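Local atomic coordinates of phage-like element PBSX protein XepA (PDB entry 6IA5), a protein that is of unknown function, does not seem to be involved in host cell lysis, and assembles as a pentamer. Residues E213-G218 and K225-G230. Residues are numbered along the deposited sequence; the frame is centred on the assembly and turned at random. Where two conformers were deposited one is given.
Sequences EVKFWG and KLPIRG
G218 and L226 pair through both of their backbone amides, the N of G218 giving its hydrogen to the O of L226 and the N of L226 returning one to the O of G218, each at 2.8 Å and nearly straight. This reciprocal ring leaves no main-chain donor or acceptor of the pair wanting. Two residues along, beyond the W217-P227 pair, I228 N gives a third bond to F216 O, longer at 3.2 Å, and its donor stands 48° out of the carbonyl plane. P227, which has no N-H to give, faces W217 in a non-hydrogen-bonded pair and spends its carbonyl on the T233 hydroxyl of a neighbouring subunit. I228 O is the exception: it is buried at the edge of the F216 ring, in its plane, and finds no hydrogen-bond donor.

On the face that carries W217 and K215, the indole is sandwiched between two lysine chains. K225 turns at chi3 (-54°), which brings CE over the five-membered ring of W217 in a CH-pi contact, 3.7 Å from the centroid, while CG of K215 packs on the opposite face. K225 NZ, salt-bridged to E189, is 5.1 Å from the centroid of the five-membered ring of W217, too long for more than a weak cation-pi attraction, and W217 NE1 is satisfied by E262. On the F216 side, CG1 of I228 meets CB of F216 at 3.7 Å, and the phenyl ring of F216 meets F251 edge-to-face and also touches the ring of W249. The arrangement is that of an antiparallel beta hairpin, strands 211-219 and 225-232, within the C-terminal all-beta domain, its second strand bordering the next subunit of the pentamer.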
ATOM      1  N   GLU E 213      -1.141  49.998  21.534  1.00 39.42           N
ATOM      2  CA  GLU E 213      -2.442  49.366  21.428  1.00 40.70           C
ATOM      3  C   GLU E 213      -2.442  48.421  20.226  1.00 40.19           C
ATOM      4  O   GLU E 213      -2.118  48.826  19.106  1.00 43.05           O
ATOM      5  CB  GLU E 213      -3.548  50.413  21.324  1.00 45.51           C
ATOM      6  CG  GLU E 213      -4.927  49.761  21.219  1.00 47.29           C
ATOM      7  CD  GLU E 213      -6.096  50.696  21.485  1.00 58.22           C
ATOM      8  OE1 GLU E 213      -6.017  51.832  20.984  1.00 58.83           O
ATOM      9  OE2 GLU E 213      -7.069  50.302  22.207  1.00 55.11           O
ATOM     10  N   VAL E 214      -2.823  47.162  20.489  1.00 38.51           N
ATOM     11  CA  VAL E 214      -2.970  46.162  19.442  1.00 33.74           C
ATOM     12  C   VAL E 214      -4.448  45.821  19.307  1.00 36.74           C
ATOM     13  O   VAL E 214      -5.106  45.540  20.301  1.00 37.73           O
ATOM     14  CB  VAL E 214      -2.139  44.906  19.737  1.00 32.74           C
ATOM     15  CG1 VAL E 214      -2.273  43.864  18.625  1.00 32.18           C
ATOM     16  CG2 VAL E 214      -0.682  45.257  19.998  1.00 35.41           C
ATOM     17  N   LYS E 215      -4.944  45.835  18.063  1.00 38.28           N
ATOM     18  CA  LYS E 215      -6.323  45.498  17.770  1.00 35.76           C
ATOM     19  C   LYS E 215      -6.334  44.192  16.990  1.00 38.19           C
ATOM     20  O   LYS E 215      -5.526  44.019  16.081  1.00 34.95           O
ATOM     21  CB  LYS E 215      -6.974  46.628  16.973  1.00 42.94           C
ATOM     22  CG  LYS E 215      -8.486  46.545  16.814  1.00 50.78           C
ATOM     23  CD  LYS E 215      -9.098  47.853  16.339  1.00 58.85           C
ATOM     24  CE  LYS E 215     -10.588  48.010  16.610  1.00 58.73           C
ATOM     25  NZ  LYS E 215     -11.329  46.728  16.569  1.00 51.77           N
ATOM     26  N   PHE E 216      -7.253  43.286  17.364  1.00 37.45           N
ATOM     27  CA  PHE E 216      -7.295  41.936  16.816  1.00 35.84           C
ATOM     28  C   PHE E 216      -8.302  41.877  15.667  1.00 35.44           C
ATOM     29  O   PHE E 216      -9.469  42.230  15.843  1.00 33.96           O
ATOM     30  CB  PHE E 216      -7.702  40.938  17.905  1.00 33.32           C
ATOM     31  CG  PHE E 216      -6.967  41.058  19.222  1.00 37.16           C
ATOM     32  CD1 PHE E 216      -5.630  41.445  19.273  1.00 36.18           C
ATOM     33  CD2 PHE E 216      -7.606  40.747  20.421  1.00 35.54           C
ATOM     34  CE1 PHE E 216      -4.952  41.516  20.489  1.00 39.42           C
ATOM     35  CE2 PHE E 216      -6.929  40.821  21.632  1.00 36.65           C
ATOM     36  CZ  PHE E 216      -5.603  41.204  21.658  1.00 35.63           C
ATOM     37  N   TRP E 217      -7.845  41.417  14.496  1.00 36.35           N
ATOM     38  CA  TRP E 217      -8.686  41.413  13.309  1.00 40.23           C
ATOM     39  C   TRP E 217      -8.624  40.052  12.634  1.00 38.78           C
ATOM     40  O   TRP E 217      -7.576  39.419  12.613  1.00 40.31           O
ATOM     41  CB  TRP E 217      -8.197  42.439  12.282  1.00 41.75           C
ATOM     42  CG  TRP E 217      -8.206  43.889  12.650  1.00 39.60           C
ATOM     43  CD1 TRP E 217      -7.110  44.665  12.898  1.00 42.91           C
ATOM     44  CD2 TRP E 217      -9.338  44.779  12.683  1.00 41.69           C
ATOM     45  NE1 TRP E 217      -7.483  45.967  13.103  1.00 41.80           N
ATOM     46  CE2 TRP E 217      -8.840  46.074  12.968  1.00 43.05           C
ATOM     47  CE3 TRP E 217     -10.716  44.618  12.496  1.00 43.57           C
ATOM     48  CZ2 TRP E 217      -9.673  47.190  13.086  1.00 43.06           C
ATOM     49  CZ3 TRP E 217     -11.543  45.720  12.612  1.00 49.25           C
ATOM     50  CH2 TRP E 217     -11.026  46.987  12.909  1.00 51.81           C
ATOM     51  N   GLY E 218      -9.749  39.653  12.034  1.00 38.22           N
ATOM     52  CA  GLY E 218      -9.771  38.579  11.058  1.00 38.26           C
ATOM     53  C   GLY E 218     -10.280  39.106   9.715  1.00 43.64           C
ATOM     54  O   GLY E 218     -10.944  40.140   9.663  1.00 40.40           O
ATOM     55  N   LYS E 225     -11.635  43.856   7.205  1.00 52.41           N
ATOM     56  CA  LYS E 225     -11.216  43.490   8.544  1.00 45.99           C
ATOM     57  C   LYS E 225     -12.441  43.420   9.450  1.00 45.01           C
ATOM     58  O   LYS E 225     -13.297  44.306   9.429  1.00 39.98           O
ATOM     59  CB  LYS E 225     -10.175  44.483   9.076  1.00 49.01           C
ATOM     60  CG  LYS E 225      -8.815  44.384   8.394  1.00 48.83           C
ATOM     61  CD  LYS E 225      -7.700  45.071   9.150  1.00 54.35           C
ATOM     62  CE  LYS E 225      -7.958  46.524   9.500  1.00 48.97           C
ATOM     63  NZ  LYS E 225      -8.151  47.342   8.290  1.00 54.33           N
ATOM     64  N   LEU E 226     -12.506  42.333  10.232  1.00 41.65           N
ATOM     65  CA  LEU E 226     -13.564  42.080  11.196  1.00 49.04           C
ATOM     66  C   LEU E 226     -12.924  41.921  12.573  1.00 42.15           C
ATOM     67  O   LEU E 226     -11.935  41.195  12.712  1.00 42.46           O
ATOM     68  CB  LEU E 226     -14.275  40.778  10.809  1.00 47.94           C
ATOM     69  CG  LEU E 226     -14.996  40.822   9.464  1.00 51.44           C
ATOM     70  CD1 LEU E 226     -15.010  39.444   8.807  1.00 50.42           C
ATOM     71  CD2 LEU E 226     -16.409  41.356   9.650  1.00 46.91           C
ATOM     72  N   PRO E 227     -13.479  42.561  13.622  1.00 37.56           N
ATOM     73  CA  PRO E 227     -12.909  42.444  14.966  1.00 39.90           C
ATOM     74  C   PRO E 227     -13.125  41.026  15.482  1.00 38.33           C
ATOM     75  O   PRO E 227     -14.189  40.449  15.297  1.00 38.83           O
ATOM     76  CB  PRO E 227     -13.698  43.450  15.819  1.00 39.03           C
ATOM     77  CG  PRO E 227     -14.549  44.243  14.828  1.00 41.43           C
ATOM     78  CD  PRO E 227     -14.690  43.394  13.581  1.00 37.58           C
ATOM     79  N   ILE E 228     -12.096  40.473  16.130  1.00 40.43           N
ATOM     80  CA  ILE E 228     -12.190  39.165  16.772  1.00 38.94           C
ATOM     81  C   ILE E 228     -11.762  39.301  18.231  1.00 41.03           C
ATOM     82  O   ILE E 228     -11.093  40.268  18.596  1.00 41.69           O
ATOM     83  CB  ILE E 228     -11.335  38.130  16.011  1.00 39.71           C
ATOM     84  CG1 ILE E 228      -9.853  38.526  16.012  1.00 40.83           C
ATOM     85  CG2 ILE E 228     -11.870  38.000  14.588  1.00 40.34           C
ATOM     86  CD1 ILE E 228      -8.928  37.502  15.432  1.00 41.15           C
ATOM     87  N   ARG E 229     -12.167  38.323  19.051  1.00 37.53           N
ATOM     88  CA  ARG E 229     -11.916  38.351  20.483  0.50 35.49           C
ATOM     89  C   ARG E 229     -10.903  37.263  20.817  1.00 35.85           C
ATOM     90  O   ARG E 229     -10.971  36.153  20.281  1.00 41.27           O
ATOM     91  CB  ARG E 229     -13.224  38.169  21.265  0.50 34.21           C
ATOM     92  CG  ARG E 229     -13.905  36.822  21.039  0.50 32.58           C
ATOM     93  CD  ARG E 229     -15.257  36.691  21.702  0.50 34.33           C
ATOM     94  NE  ARG E 229     -15.616  35.292  21.748  0.50 28.98           N
ATOM     95  CZ  ARG E 229     -16.215  34.660  20.754  0.50 30.39           C
ATOM     96  NH1 ARG E 229     -16.324  35.254  19.579  0.50 27.99           N
ATOM     97  NH2 ARG E 229     -16.700  33.449  20.937  0.50 29.86           N
ATOM     98  N   GLY E 230      -9.958  37.596  21.699  1.00 33.08           N
ATOM     99  CA  GLY E 230      -9.001  36.624  22.195  1.00 33.07           C
ATOM    100  C   GLY E 230      -9.167  36.465  23.708  1.00 33.11           C
ATOM    101  O   GLY E 230      -9.830  37.290  24.345  1.00 27.81           O
TER